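Side-chain contacts in putative efflux transporter (Bacteroides eggerthii, PDB 4L8J), which probably serves as the periplasmic adaptor of an HlyD-type efflux system, linking an inner-membrane transporter to an outer-membrane channel: residues 165-170 against 239-244; 174-179 against 203-208; 187-190 against 196-199. All coordinates share one frame; numbering follows the deposited sequence.

Interaction 1: 165-170 against 239-244; sequences LRIKFT and CNIRLA
Strands 166-170 and 239-244, which bring I167 and F169 against C239 and I241, run 73° apart in direction with axes 9.1 Å from each other at their closest, and no hydrogen bond joins them. They belong to the closed six-stranded antiparallel beta barrel of this membrane-fusion protein. Strand 20-29 lies between them in the sheet, so they meet through the barrel core, where aliphatic, aromatic and thiol groups suit a buried place. I241 takes the largest share of the contact, touching both I167 and F169, and spans the ring of F169 lengthwise. Its CD1 sits near the root of the ring, 3.8 Å from F169 CG, and its CG2 lies over one face toward the far end, 4.0 Å from F169 CZ. Between these methyls, I241 CG1 stands 4.1 Å above the ring plane, displaced toward the rim. F169 turns its CG between its own backbone N and carbonyl carbon (chi1 60°), a placing that turns one ring face to the isoleucine, the two side chains crossing at a slant. I167 and I241 slide past each other in opposite directions, with I167 CG2 resting 4.0 Å from I241 CD1. Beyond them the core continues into V188 of strand 185-190 and I219 of strand 215-221, both of which touch I167. The same I167 methyl also meets the small, polarisable thiol of the crossing strand, with I167 CG2 3.7 Å from C239 SG.

Interaction 2: 174-179 against 203-208; sequences DYLYLL and EEYLDI
Y205 turns one face of its ring to CD1 of L179, while L176 meets the same ring obliquely from the neighbouring turn of the helix. This is the packing of helix 176-180 on the beta barrel, consistent with the short helix that closes one end of the barrel in related membrane-fusion proteins. L179 contributes its CB as well, which lies 4.1 Å from Y205 CE2. L176 places CG opposite its backbone N (chi1 -178°), extending the fork toward the strand, so that L176 CD1 comes 3.9 Å from Y205 CE1. Its other methyl reaches the carboxylate beyond the strand end: L176 CD2 is 3.7 Å from D207 OD1. That touch is van der Waals only, and the charge of D207 is met by R180, which forms a salt bridge with OD2. Leucine suits the helix face because it fills the ground between ring and sheet, where I215 also touches both L176 and Y205. Tyrosine suits this partly exposed border, since its broad ring packs on leucines while its polar end reaches across toward the backbone of L179. The hydroxyl approaches that backbone without bonding to it, Y205 OH lying 4.1 Å from L179 O.

Interaction 3: 187-190 against 196-199; sequences KVEF and TVFN
K187 starts on V197 and ends on N199, crossing the beta hairpin of strands 185-190 and 198-205. Its CB lies 3.6 Å from V197 CG1, the chain then bends at chi2 (-85°), and CD passes by V197 CG1 and N199 CA. A second bend at chi4 turns the amine to the asparagine, where K187 NZ donates to N199 OD1 over 2.7 Å in one of two modelled conformers, so the bond is probably not constant. In that conformer the nitrogen lies in the carbonyl plane, on a lone pair, with a C=O...N angle of 139°. Lysine suits this partly exposed position, its methylenes crossing the valine and its charge reaching a polar partner; N199 ND2, meanwhile, binds D222 O. The hairpin itself is held by the hydrogen-bonded pair V188 and F198: V188 N gives to F198 O at 2.8 Å, and F198 N returns to V188 O at 2.8 Å. On the buried face with V188, F198 CD2 comes to the edge of the F190 ring, 3.9 Å from F190 CE2, and V188 CG1 sits 3.8 Å above that ring's centre. F226 and Y231 add edge-to-face ring contacts to F198. Toward the turn the strands part, and E189 OE2 takes up G195 N. There a water bridges the gap, accepting from F190 N at 2.8 Å and donating to T196 O at 2.6 Å.

Overall arrangement
All three interactions build on one beta barrel, interaction 2 through its packed helix. Interactions 1 and 3 are neighbours, their centres about 9 Å apart, because strands 238-246 and 185-190 pair in the sheet: R242 N lies 2.8 Å from K187 O, and N240 N the same distance from E189 O. L165 CD2 also meets F190 CZ at 3.8 Å. Interaction 2, centred about 13 Å from interaction 1, is tied to it by packing of L243 on L178 and by a salt bridge, R166 NE to E203 OE1 at 2.9 Å. Interactions 2 and 3 lie about 20 Å apart, joined through strand 198-205. Along the chain, interaction 3 nests inside interaction 2, and that inside interaction 1.

Interaction 1: 165-170 against 239-244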
ATOM      1  N   LEU A 165     -20.092 -26.259 -29.003  1.00 38.22           N
ATOM      2  CA  LEU A 165     -19.303 -27.094 -28.117  1.00 36.84           C
ATOM      3  C   LEU A 165     -19.370 -26.460 -26.720  1.00 35.94           C
ATOM      4  O   LEU A 165     -18.725 -25.445 -26.467  1.00 34.58           O
ATOM      5  CB  LEU A 165     -17.868 -27.309 -28.593  1.00 37.43           C
ATOM      6  CG  LEU A 165     -17.273 -28.535 -27.913  1.00 42.12           C
ATOM      7  CD1 LEU A 165     -16.846 -29.543 -28.891  1.00 43.47           C
ATOM      8  CD2 LEU A 165     -16.287 -28.186 -26.854  1.00 43.05           C
ATOM      9  N   ARG A 166     -20.197 -27.040 -25.858  1.00 31.64           N
ATOM     10  CA  ARG A 166     -20.452 -26.603 -24.491  1.00 31.63           C
ATOM     11  C   ARG A 166     -19.513 -27.278 -23.515  1.00 34.64           C
ATOM     12  O   ARG A 166     -19.262 -28.481 -23.601  1.00 33.90           O
ATOM     13  CB  ARG A 166     -21.893 -26.891 -24.070  1.00 31.49           C
ATOM     14  CG  ARG A 166     -22.888 -25.905 -24.566  1.00 42.02           C
ATOM     15  CD  ARG A 166     -24.259 -26.288 -24.061  1.00 43.36           C
ATOM     16  NE  ARG A 166     -25.274 -25.397 -24.601  1.00 46.68           N
ATOM     17  CZ  ARG A 166     -25.886 -25.562 -25.772  1.00 71.06           C
ATOM     18  NH1 ARG A 166     -25.596 -26.606 -26.542  1.00 62.98           N
ATOM     19  NH2 ARG A 166     -26.801 -24.690 -26.175  1.00 60.71           N
ATOM     20  N   ILE A 167     -19.002 -26.478 -22.582  1.00 31.35           N
ATOM     21  CA  ILE A 167     -18.093 -26.896 -21.526  1.00 30.43           C
ATOM     22  C   ILE A 167     -18.692 -26.436 -20.221  1.00 35.04           C
ATOM     23  O   ILE A 167     -19.038 -25.254 -20.087  1.00 34.47           O
ATOM     24  CB  ILE A 167     -16.673 -26.323 -21.761  1.00 32.97           C
ATOM     25  CG1 ILE A 167     -15.995 -27.016 -22.963  1.00 33.15           C
ATOM     26  CG2 ILE A 167     -15.793 -26.398 -20.476  1.00 32.60           C
ATOM     27  CD1 ILE A 167     -15.001 -26.238 -23.615  1.00 34.97           C
ATOM     28  N   LYS A 168     -18.803 -27.364 -19.258  1.00 31.67           N
ATOM     29  CA  LYS A 168     -19.311 -27.061 -17.934  1.00 31.33           C
ATOM     30  C   LYS A 168     -18.182 -27.154 -16.912  1.00 32.77           C
ATOM     31  O   LYS A 168     -17.291 -27.979 -17.031  1.00 32.58           O
ATOM     32  CB  LYS A 168     -20.503 -27.986 -17.574  1.00 33.95           C
ATOM     33  CG  LYS A 168     -21.021 -27.935 -16.108  1.00 51.56           C
ATOM     34  CD  LYS A 168     -21.668 -26.592 -15.660  1.00 51.94           C
ATOM     35  N   PHE A 169     -18.193 -26.256 -15.944  1.00 28.92           N
ATOM     36  CA  PHE A 169     -17.260 -26.243 -14.818  1.00 27.69           C
ATOM     37  C   PHE A 169     -17.934 -25.531 -13.683  1.00 30.71           C
ATOM     38  O   PHE A 169     -18.966 -24.890 -13.894  1.00 30.03           O
ATOM     39  CB  PHE A 169     -15.899 -25.620 -15.167  1.00 28.52           C
ATOM     40  CG  PHE A 169     -15.950 -24.181 -15.619  1.00 28.21           C
ATOM     41  CD1 PHE A 169     -16.426 -23.849 -16.887  1.00 29.24           C
ATOM     42  CD2 PHE A 169     -15.506 -23.159 -14.790  1.00 27.23           C
ATOM     43  CE1 PHE A 169     -16.462 -22.524 -17.311  1.00 28.31           C
ATOM     44  CE2 PHE A 169     -15.516 -21.832 -15.230  1.00 29.27           C
ATOM     45  CZ  PHE A 169     -16.019 -21.520 -16.476  1.00 27.26           C
ATOM     46  N   THR A 170     -17.402 -25.683 -12.472  1.00 28.00           N
ATOM     47  CA  THR A 170     -17.971 -25.028 -11.308  1.00 28.31           C
ATOM     48  C   THR A 170     -16.922 -24.126 -10.709  1.00 32.70           C
ATOM     49  O   THR A 170     -15.789 -24.507 -10.478  1.00 34.25           O
ATOM     50  CB  THR A 170     -18.555 -26.031 -10.284  1.00 35.90           C
ATOM     51  OG1 THR A 170     -19.540 -26.818 -10.925  1.00 39.86           O
ATOM     52  CG2 THR A 170     -19.209 -25.347  -9.113  1.00 31.50           C
ATOM     53  N   CYS A 239     -10.835 -30.510 -19.765  1.00 32.68           N
ATOM     54  CA  CYS A 239     -10.070 -29.373 -20.226  1.00 31.28           C
ATOM     55  C   CYS A 239      -9.763 -28.450 -19.090  1.00 33.98           C
ATOM     56  O   CYS A 239     -10.321 -28.579 -17.996  1.00 32.66           O
ATOM     57  CB  CYS A 239     -10.853 -28.648 -21.320  1.00 31.81           C
ATOM     58  SG  CYS A 239     -12.443 -27.973 -20.757  1.00 35.51           S
ATOM     59  N   ASN A 240      -8.894 -27.468 -19.373  1.00 30.87           N
ATOM     60  CA  ASN A 240      -8.591 -26.395 -18.451  1.00 30.06           C
ATOM     61  C   ASN A 240      -9.284 -25.159 -18.954  1.00 32.04           C
ATOM     62  O   ASN A 240      -9.303 -24.916 -20.157  1.00 31.46           O
ATOM     63  CB  ASN A 240      -7.074 -26.159 -18.297  1.00 29.00           C
ATOM     64  CG  ASN A 240      -6.757 -25.050 -17.312  1.00 44.40           C
ATOM     65  OD1 ASN A 240      -6.839 -25.243 -16.104  1.00 36.16           O
ATOM     66  ND2 ASN A 240      -6.524 -23.822 -17.796  1.00 39.65           N
ATOM     67  N   ILE A 241      -9.898 -24.402 -18.044  1.00 29.01           N
ATOM     68  CA  ILE A 241     -10.535 -23.112 -18.364  1.00 27.54           C
ATOM     69  C   ILE A 241      -9.755 -22.045 -17.651  1.00 31.36           C
ATOM     70  O   ILE A 241      -9.692 -22.033 -16.420  1.00 31.28           O
ATOM     71  CB  ILE A 241     -12.047 -23.009 -18.055  1.00 28.89           C
ATOM     72  CG1 ILE A 241     -12.817 -24.181 -18.711  1.00 29.22           C
ATOM     73  CG2 ILE A 241     -12.612 -21.653 -18.534  1.00 30.07           C
ATOM     74  CD1 ILE A 241     -13.069 -25.304 -17.814  1.00 34.72           C
ATOM     75  N   ARG A 242      -9.175 -21.139 -18.417  1.00 27.75           N
ATOM     76  CA  ARG A 242      -8.451 -20.004 -17.839  1.00 28.20           C
ATOM     77  C   ARG A 242      -9.394 -18.803 -17.865  1.00 30.24           C
ATOM     78  O   ARG A 242      -9.848 -18.404 -18.936  1.00 30.58           O
ATOM     79  CB  ARG A 242      -7.136 -19.748 -18.628  1.00 30.97           C
ATOM     80  CG  ARG A 242      -6.480 -18.355 -18.497  1.00 37.85           C
ATOM     81  CD  ARG A 242      -5.842 -18.027 -17.167  1.00 37.72           C
ATOM     82  NE  ARG A 242      -4.893 -19.033 -16.666  1.00 39.88           N
ATOM     83  CZ  ARG A 242      -3.574 -19.011 -16.839  1.00 56.35           C
ATOM     84  NH1 ARG A 242      -3.010 -18.068 -17.583  1.00 50.64           N
ATOM     85  NH2 ARG A 242      -2.810 -19.936 -16.277  1.00 42.57           N
ATOM     86  N   LEU A 243      -9.767 -18.302 -16.685  1.00 27.07           N
ATOM     87  CA  LEU A 243     -10.591 -17.099 -16.524  1.00 27.88           C
ATOM     88  C   LEU A 243      -9.658 -15.918 -16.277  1.00 33.26           C
ATOM     89  O   LEU A 243      -8.839 -16.023 -15.370  1.00 33.58           O
ATOM     90  CB  LEU A 243     -11.585 -17.262 -15.338  1.00 28.23           C
ATOM     91  CG  LEU A 243     -12.353 -15.990 -14.863  1.00 32.89           C
ATOM     92  CD1 LEU A 243     -13.410 -15.582 -15.850  1.00 32.21           C
ATOM     93  CD2 LEU A 243     -13.009 -16.223 -13.498  1.00 35.83           C
ATOM     94  N   ALA A 244      -9.751 -14.826 -17.076  1.00 30.37           N
ATOM     95  CA  ALA A 244      -8.941 -13.590 -16.905  1.00 29.94           C
ATOM     96  C   ALA A 244      -9.866 -12.409 -16.690  1.00 32.40           C
ATOM     97  O   ALA A 244     -10.758 -12.137 -17.517  1.00 29.17           O
ATOM     98  CB  ALA A 244      -8.034 -13.328 -18.101  1.00 30.91           C
TER

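Interaction 2: 174-179 against 203-208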
ATOM      1  N   ASP A 174     -16.628 -17.909  -3.720  1.00 31.97           N
ATOM      2  CA  ASP A 174     -15.834 -16.718  -3.406  1.00 32.76           C
ATOM      3  C   ASP A 174     -15.288 -16.021  -4.657  1.00 36.39           C
ATOM      4  O   ASP A 174     -14.832 -14.886  -4.543  1.00 38.39           O
ATOM      5  CB  ASP A 174     -14.672 -17.072  -2.456  1.00 34.63           C
ATOM      6  CG  ASP A 174     -15.076 -17.204  -0.983  1.00 46.18           C
ATOM      7  OD1 ASP A 174     -16.291 -17.076  -0.677  1.00 45.84           O
ATOM      8  OD2 ASP A 174     -14.182 -17.456  -0.146  1.00 55.29           O
ATOM      9  N   TYR A 175     -15.317 -16.685  -5.831  1.00 30.03           N
ATOM     10  CA  TYR A 175     -14.827 -16.116  -7.078  1.00 29.55           C
ATOM     11  C   TYR A 175     -15.961 -15.528  -7.933  1.00 30.54           C
ATOM     12  O   TYR A 175     -15.744 -15.257  -9.102  1.00 28.23           O
ATOM     13  CB  TYR A 175     -14.019 -17.156  -7.897  1.00 31.08           C
ATOM     14  CG  TYR A 175     -12.717 -17.632  -7.282  1.00 33.98           C
ATOM     15  CD1 TYR A 175     -12.040 -16.860  -6.341  1.00 37.78           C
ATOM     16  CD2 TYR A 175     -12.141 -18.834  -7.670  1.00 35.32           C
ATOM     17  CE1 TYR A 175     -10.857 -17.308  -5.749  1.00 39.33           C
ATOM     18  CE2 TYR A 175     -10.937 -19.281  -7.107  1.00 37.22           C
ATOM     19  CZ  TYR A 175     -10.295 -18.508  -6.150  1.00 45.03           C
ATOM     20  OH  TYR A 175      -9.113 -18.930  -5.581  1.00 49.22           O
ATOM     21  N   LEU A 176     -17.167 -15.322  -7.358  1.00 29.11           N
ATOM     22  CA  LEU A 176     -18.273 -14.693  -8.067  1.00 28.99           C
ATOM     23  C   LEU A 176     -17.869 -13.318  -8.642  1.00 32.93           C
ATOM     24  O   LEU A 176     -18.269 -13.002  -9.765  1.00 31.96           O
ATOM     25  CB  LEU A 176     -19.489 -14.539  -7.151  1.00 29.74           C
ATOM     26  CG  LEU A 176     -20.758 -13.913  -7.791  1.00 34.06           C
ATOM     27  CD1 LEU A 176     -21.218 -14.708  -9.033  1.00 32.70           C
ATOM     28  CD2 LEU A 176     -21.867 -13.769  -6.765  1.00 34.38           C
ATOM     29  N   TYR A 177     -17.072 -12.516  -7.888  1.00 30.17           N
ATOM     30  CA  TYR A 177     -16.620 -11.180  -8.338  1.00 31.17           C
ATOM     31  C   TYR A 177     -15.787 -11.278  -9.624  1.00 34.14           C
ATOM     32  O   TYR A 177     -15.848 -10.378 -10.463  1.00 34.66           O
ATOM     33  CB  TYR A 177     -15.846 -10.450  -7.229  1.00 32.58           C
ATOM     34  CG  TYR A 177     -14.461 -10.986  -6.938  1.00 34.42           C
ATOM     35  CD1 TYR A 177     -14.281 -12.127  -6.161  1.00 35.89           C
ATOM     36  CD2 TYR A 177     -13.327 -10.305  -7.363  1.00 35.61           C
ATOM     37  CE1 TYR A 177     -13.008 -12.619  -5.878  1.00 36.55           C
ATOM     38  CE2 TYR A 177     -12.047 -10.776  -7.066  1.00 37.09           C
ATOM     39  CZ  TYR A 177     -11.892 -11.944  -6.335  1.00 43.77           C
ATOM     40  OH  TYR A 177     -10.635 -12.427  -6.034  1.00 45.87           O
ATOM     41  N   LEU A 178     -15.055 -12.396  -9.807  1.00 28.91           N
ATOM     42  CA  LEU A 178     -14.263 -12.583 -11.017  1.00 28.97           C
ATOM     43  C   LEU A 178     -15.171 -12.871 -12.198  1.00 32.69           C
ATOM     44  O   LEU A 178     -14.882 -12.380 -13.279  1.00 32.74           O
ATOM     45  CB  LEU A 178     -13.164 -13.662 -10.861  1.00 29.03           C
ATOM     46  CG  LEU A 178     -12.117 -13.357  -9.763  1.00 34.33           C
ATOM     47  CD1 LEU A 178     -11.250 -14.572  -9.459  1.00 33.99           C
ATOM     48  CD2 LEU A 178     -11.277 -12.138 -10.103  1.00 36.98           C
ATOM     49  N   LEU A 179     -16.278 -13.622 -11.998  1.00 29.33           N
ATOM     50  CA  LEU A 179     -17.240 -13.892 -13.070  1.00 29.20           C
ATOM     51  C   LEU A 179     -18.038 -12.639 -13.442  1.00 35.00           C
ATOM     52  O   LEU A 179     -18.423 -12.486 -14.593  1.00 35.28           O
ATOM     53  CB  LEU A 179     -18.219 -15.003 -12.689  1.00 29.08           C
ATOM     54  CG  LEU A 179     -17.662 -16.431 -12.685  1.00 34.43           C
ATOM     55  CD1 LEU A 179     -18.611 -17.366 -11.946  1.00 33.98           C
ATOM     56  CD2 LEU A 179     -17.442 -16.947 -14.111  1.00 35.89           C
ATOM     57  N   GLU A 203     -21.962 -18.749 -21.815  1.00 32.17           N
ATOM     58  CA  GLU A 203     -23.311 -19.045 -22.227  1.00 31.88           C
ATOM     59  C   GLU A 203     -24.238 -18.636 -21.092  1.00 34.19           C
ATOM     60  O   GLU A 203     -25.233 -17.950 -21.319  1.00 32.17           O
ATOM     61  CB  GLU A 203     -23.525 -20.508 -22.631  1.00 33.31           C
ATOM     62  CG  GLU A 203     -24.974 -20.708 -23.077  1.00 43.65           C
ATOM     63  CD  GLU A 203     -25.408 -22.074 -23.568  1.00 58.70           C
ATOM     64  OE1 GLU A 203     -25.217 -23.066 -22.831  1.00 42.37           O
ATOM     65  OE2 GLU A 203     -26.019 -22.135 -24.660  1.00 59.23           O
ATOM     66  N   GLU A 204     -23.897 -19.050 -19.856  1.00 30.16           N
ATOM     67  CA  GLU A 204     -24.685 -18.772 -18.658  1.00 29.87           C
ATOM     68  C   GLU A 204     -24.001 -19.327 -17.409  1.00 35.01           C
ATOM     69  O   GLU A 204     -23.126 -20.169 -17.517  1.00 33.28           O
ATOM     70  CB  GLU A 204     -26.088 -19.400 -18.764  1.00 30.60           C
ATOM     71  CG  GLU A 204     -26.022 -20.921 -18.843  1.00 42.66           C
ATOM     72  CD  GLU A 204     -27.284 -21.624 -19.280  1.00 63.12           C
ATOM     73  OE1 GLU A 204     -27.970 -21.112 -20.195  1.00 55.77           O
ATOM     74  OE2 GLU A 204     -27.554 -22.721 -18.744  1.00 54.36           O
ATOM     75  N   TYR A 205     -24.419 -18.865 -16.237  1.00 33.07           N
ATOM     76  CA  TYR A 205     -23.966 -19.432 -14.969  1.00 33.17           C
ATOM     77  C   TYR A 205     -25.092 -19.310 -13.972  1.00 38.66           C
ATOM     78  O   TYR A 205     -25.850 -18.333 -14.036  1.00 37.50           O
ATOM     79  CB  TYR A 205     -22.630 -18.865 -14.442  1.00 33.04           C
ATOM     80  CG  TYR A 205     -22.571 -17.391 -14.091  1.00 35.68           C
ATOM     81  CD1 TYR A 205     -22.974 -16.936 -12.835  1.00 37.33           C
ATOM     82  CD2 TYR A 205     -21.964 -16.476 -14.951  1.00 36.80           C
ATOM     83  CE1 TYR A 205     -22.860 -15.586 -12.480  1.00 39.61           C
ATOM     84  CE2 TYR A 205     -21.808 -15.134 -14.593  1.00 37.64           C
ATOM     85  CZ  TYR A 205     -22.276 -14.689 -13.366  1.00 44.63           C
ATOM     86  OH  TYR A 205     -22.133 -13.364 -13.037  1.00 44.87           O
ATOM     87  N   LEU A 206     -25.237 -20.317 -13.090  1.00 36.48           N
ATOM     88  CA  LEU A 206     -26.278 -20.300 -12.069  1.00 38.79           C
ATOM     89  C   LEU A 206     -25.761 -19.514 -10.857  1.00 46.09           C
ATOM     90  O   LEU A 206     -24.822 -19.963 -10.187  1.00 45.20           O
ATOM     91  CB  LEU A 206     -26.701 -21.731 -11.686  1.00 39.57           C
ATOM     92  CG  LEU A 206     -27.892 -21.860 -10.718  1.00 46.30           C
ATOM     93  CD1 LEU A 206     -29.207 -21.287 -11.330  1.00 46.71           C
ATOM     94  CD2 LEU A 206     -28.092 -23.303 -10.284  1.00 47.24           C
ATOM     95  N   ASP A 207     -26.368 -18.342 -10.586  1.00 44.74           N
ATOM     96  CA  ASP A 207     -25.940 -17.498  -9.473  1.00 46.07           C
ATOM     97  C   ASP A 207     -26.953 -17.460  -8.319  1.00 54.74           C
ATOM     98  O   ASP A 207     -27.869 -16.640  -8.303  1.00 54.99           O
ATOM     99  CB  ASP A 207     -25.613 -16.068  -9.973  1.00 46.97           C
ATOM    100  CG  ASP A 207     -25.221 -14.988  -8.962  1.00 48.83           C
ATOM    101  OD1 ASP A 207     -25.123 -15.303  -7.744  1.00 47.80           O
ATOM    102  OD2 ASP A 207     -25.024 -13.824  -9.386  1.00 49.18           O
ATOM    103  N   ILE A 208     -26.733 -18.339  -7.344  1.00 56.10           N
ATOM    104  CA  ILE A 208     -27.376 -18.434  -6.021  1.00 58.85           C
ATOM    105  C   ILE A 208     -26.215 -18.648  -5.030  1.00 68.19           C
ATOM    106  O   ILE A 208     -26.067 -19.745  -4.477  1.00 68.02           O
ATOM    107  CB  ILE A 208     -28.502 -19.512  -5.851  1.00 62.50           C
ATOM    108  CG1 ILE A 208     -29.312 -19.799  -7.139  1.00 62.65           C
ATOM    109  CG2 ILE A 208     -29.405 -19.147  -4.662  1.00 63.48           C
ATOM    110  CD1 ILE A 208     -29.828 -21.276  -7.275  1.00 66.31           C
TER

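Interaction 3: 187-190 against 196-199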
ATOM      1  N   LYS A 187     -10.541 -18.874 -21.767  1.00 29.01           N
ATOM      2  CA  LYS A 187      -9.682 -19.542 -22.746  0.50 28.88           C
ATOM      3  C   LYS A 187      -9.603 -21.012 -22.365  1.00 32.40           C
ATOM      4  O   LYS A 187      -9.330 -21.330 -21.203  1.00 29.57           O
ATOM      5  CB  LYS A 187      -8.283 -18.896 -22.821  0.50 30.64           C
ATOM      6  CG  LYS A 187      -8.267 -17.393 -23.121  0.50 46.72           C
ATOM      7  CD  LYS A 187      -8.338 -17.061 -24.607  0.50 53.65           C
ATOM      8  CE  LYS A 187      -8.398 -15.568 -24.856  0.50 49.22           C
ATOM      9  NZ  LYS A 187      -9.788 -15.054 -24.763  0.50 50.35           N
ATOM     10  N   VAL A 188      -9.896 -21.900 -23.325  1.00 30.39           N
ATOM     11  CA  VAL A 188      -9.912 -23.349 -23.115  1.00 30.08           C
ATOM     12  C   VAL A 188      -8.723 -24.044 -23.743  1.00 34.70           C
ATOM     13  O   VAL A 188      -8.409 -23.848 -24.914  1.00 35.25           O
ATOM     14  CB  VAL A 188     -11.230 -23.972 -23.654  1.00 32.59           C
ATOM     15  CG1 VAL A 188     -11.238 -25.510 -23.523  1.00 32.58           C
ATOM     16  CG2 VAL A 188     -12.429 -23.367 -22.952  1.00 31.16           C
ATOM     17  N   GLU A 189      -8.142 -24.934 -22.970  1.00 31.41           N
ATOM     18  CA  GLU A 189      -7.098 -25.829 -23.424  1.00 32.08           C
ATOM     19  C   GLU A 189      -7.568 -27.266 -23.128  1.00 33.60           C
ATOM     20  O   GLU A 189      -7.762 -27.599 -21.963  1.00 30.35           O
ATOM     21  CB  GLU A 189      -5.753 -25.490 -22.753  1.00 32.86           C
ATOM     22  CG  GLU A 189      -4.592 -26.246 -23.402  1.00 41.88           C
ATOM     23  CD  GLU A 189      -3.254 -26.140 -22.693  1.00 55.93           C
ATOM     24  OE1 GLU A 189      -3.221 -25.739 -21.508  1.00 54.66           O
ATOM     25  OE2 GLU A 189      -2.234 -26.478 -23.329  1.00 52.11           O
ATOM     26  N   PHE A 190      -7.839 -28.079 -24.184  1.00 32.31           N
ATOM     27  CA  PHE A 190      -8.291 -29.467 -24.000  1.00 32.25           C
ATOM     28  C   PHE A 190      -7.112 -30.356 -23.619  1.00 37.84           C
ATOM     29  O   PHE A 190      -6.019 -30.216 -24.199  1.00 34.91           O
ATOM     30  CB  PHE A 190      -8.995 -30.014 -25.254  1.00 33.78           C
ATOM     31  CG  PHE A 190     -10.247 -29.257 -25.623  1.00 34.88           C
ATOM     32  CD1 PHE A 190     -11.461 -29.549 -25.013  1.00 37.47           C
ATOM     33  CD2 PHE A 190     -10.212 -28.239 -26.571  1.00 35.41           C
ATOM     34  CE1 PHE A 190     -12.614 -28.847 -25.353  1.00 37.79           C
ATOM     35  CE2 PHE A 190     -11.366 -27.525 -26.893  1.00 38.25           C
ATOM     36  CZ  PHE A 190     -12.559 -27.839 -26.290  1.00 36.37           C
ATOM     37  N   THR A 196      -2.663 -25.886 -27.529  1.00 46.87           N
ATOM     38  CA  THR A 196      -3.492 -24.985 -28.331  1.00 46.07           C
ATOM     39  C   THR A 196      -4.657 -24.498 -27.454  1.00 46.09           C
ATOM     40  O   THR A 196      -5.380 -25.284 -26.829  1.00 44.83           O
ATOM     41  CB  THR A 196      -3.894 -25.584 -29.698  1.00 59.88           C
ATOM     42  OG1 THR A 196      -4.901 -24.763 -30.305  1.00 61.60           O
ATOM     43  CG2 THR A 196      -4.361 -27.013 -29.612  1.00 60.73           C
ATOM     44  N   VAL A 197      -4.795 -23.181 -27.401  1.00 40.02           N
ATOM     45  CA  VAL A 197      -5.767 -22.488 -26.578  1.00 38.72           C
ATOM     46  C   VAL A 197      -6.857 -21.902 -27.468  1.00 43.02           C
ATOM     47  O   VAL A 197      -6.558 -21.303 -28.507  1.00 44.68           O
ATOM     48  CB  VAL A 197      -4.995 -21.421 -25.753  1.00 41.96           C
ATOM     49  CG1 VAL A 197      -5.921 -20.408 -25.104  1.00 41.70           C
ATOM     50  CG2 VAL A 197      -4.099 -22.081 -24.713  1.00 41.13           C
ATOM     51  N   PHE A 198      -8.123 -22.102 -27.077  1.00 36.67           N
ATOM     52  CA  PHE A 198      -9.266 -21.602 -27.818  1.00 35.54           C
ATOM     53  C   PHE A 198     -10.079 -20.607 -27.001  1.00 38.33           C
ATOM     54  O   PHE A 198     -10.362 -20.859 -25.832  1.00 37.53           O
ATOM     55  CB  PHE A 198     -10.183 -22.760 -28.259  1.00 37.23           C
ATOM     56  CG  PHE A 198      -9.505 -23.794 -29.121  1.00 39.81           C
ATOM     57  CD1 PHE A 198      -9.424 -23.629 -30.501  1.00 44.47           C
ATOM     58  CD2 PHE A 198      -8.978 -24.958 -28.559  1.00 39.87           C
ATOM     59  CE1 PHE A 198      -8.810 -24.608 -31.303  1.00 45.68           C
ATOM     60  CE2 PHE A 198      -8.342 -25.910 -29.350  1.00 43.35           C
ATOM     61  CZ  PHE A 198      -8.273 -25.738 -30.719  1.00 42.98           C
ATOM     62  N   ASN A 199     -10.509 -19.515 -27.637  1.00 32.82           N
ATOM     63  CA  ASN A 199     -11.384 -18.551 -27.008  1.00 32.33           C
ATOM     64  C   ASN A 199     -12.754 -19.187 -26.819  1.00 35.79           C
ATOM     65  O   ASN A 199     -13.209 -20.000 -27.636  1.00 35.80           O
ATOM     66  CB  ASN A 199     -11.486 -17.268 -27.859  1.00 36.95           C
ATOM     67  CG  ASN A 199     -12.387 -16.212 -27.249  1.00 62.15           C
ATOM     68  OD1 ASN A 199     -12.044 -15.563 -26.244  1.00 56.41           O
ATOM     69  ND2 ASN A 199     -13.595 -16.084 -27.790  1.00 53.27           N
TER
HETATM   70  O   HOH W   1      -6.703 -27.576 -26.711  1.00 36.65           O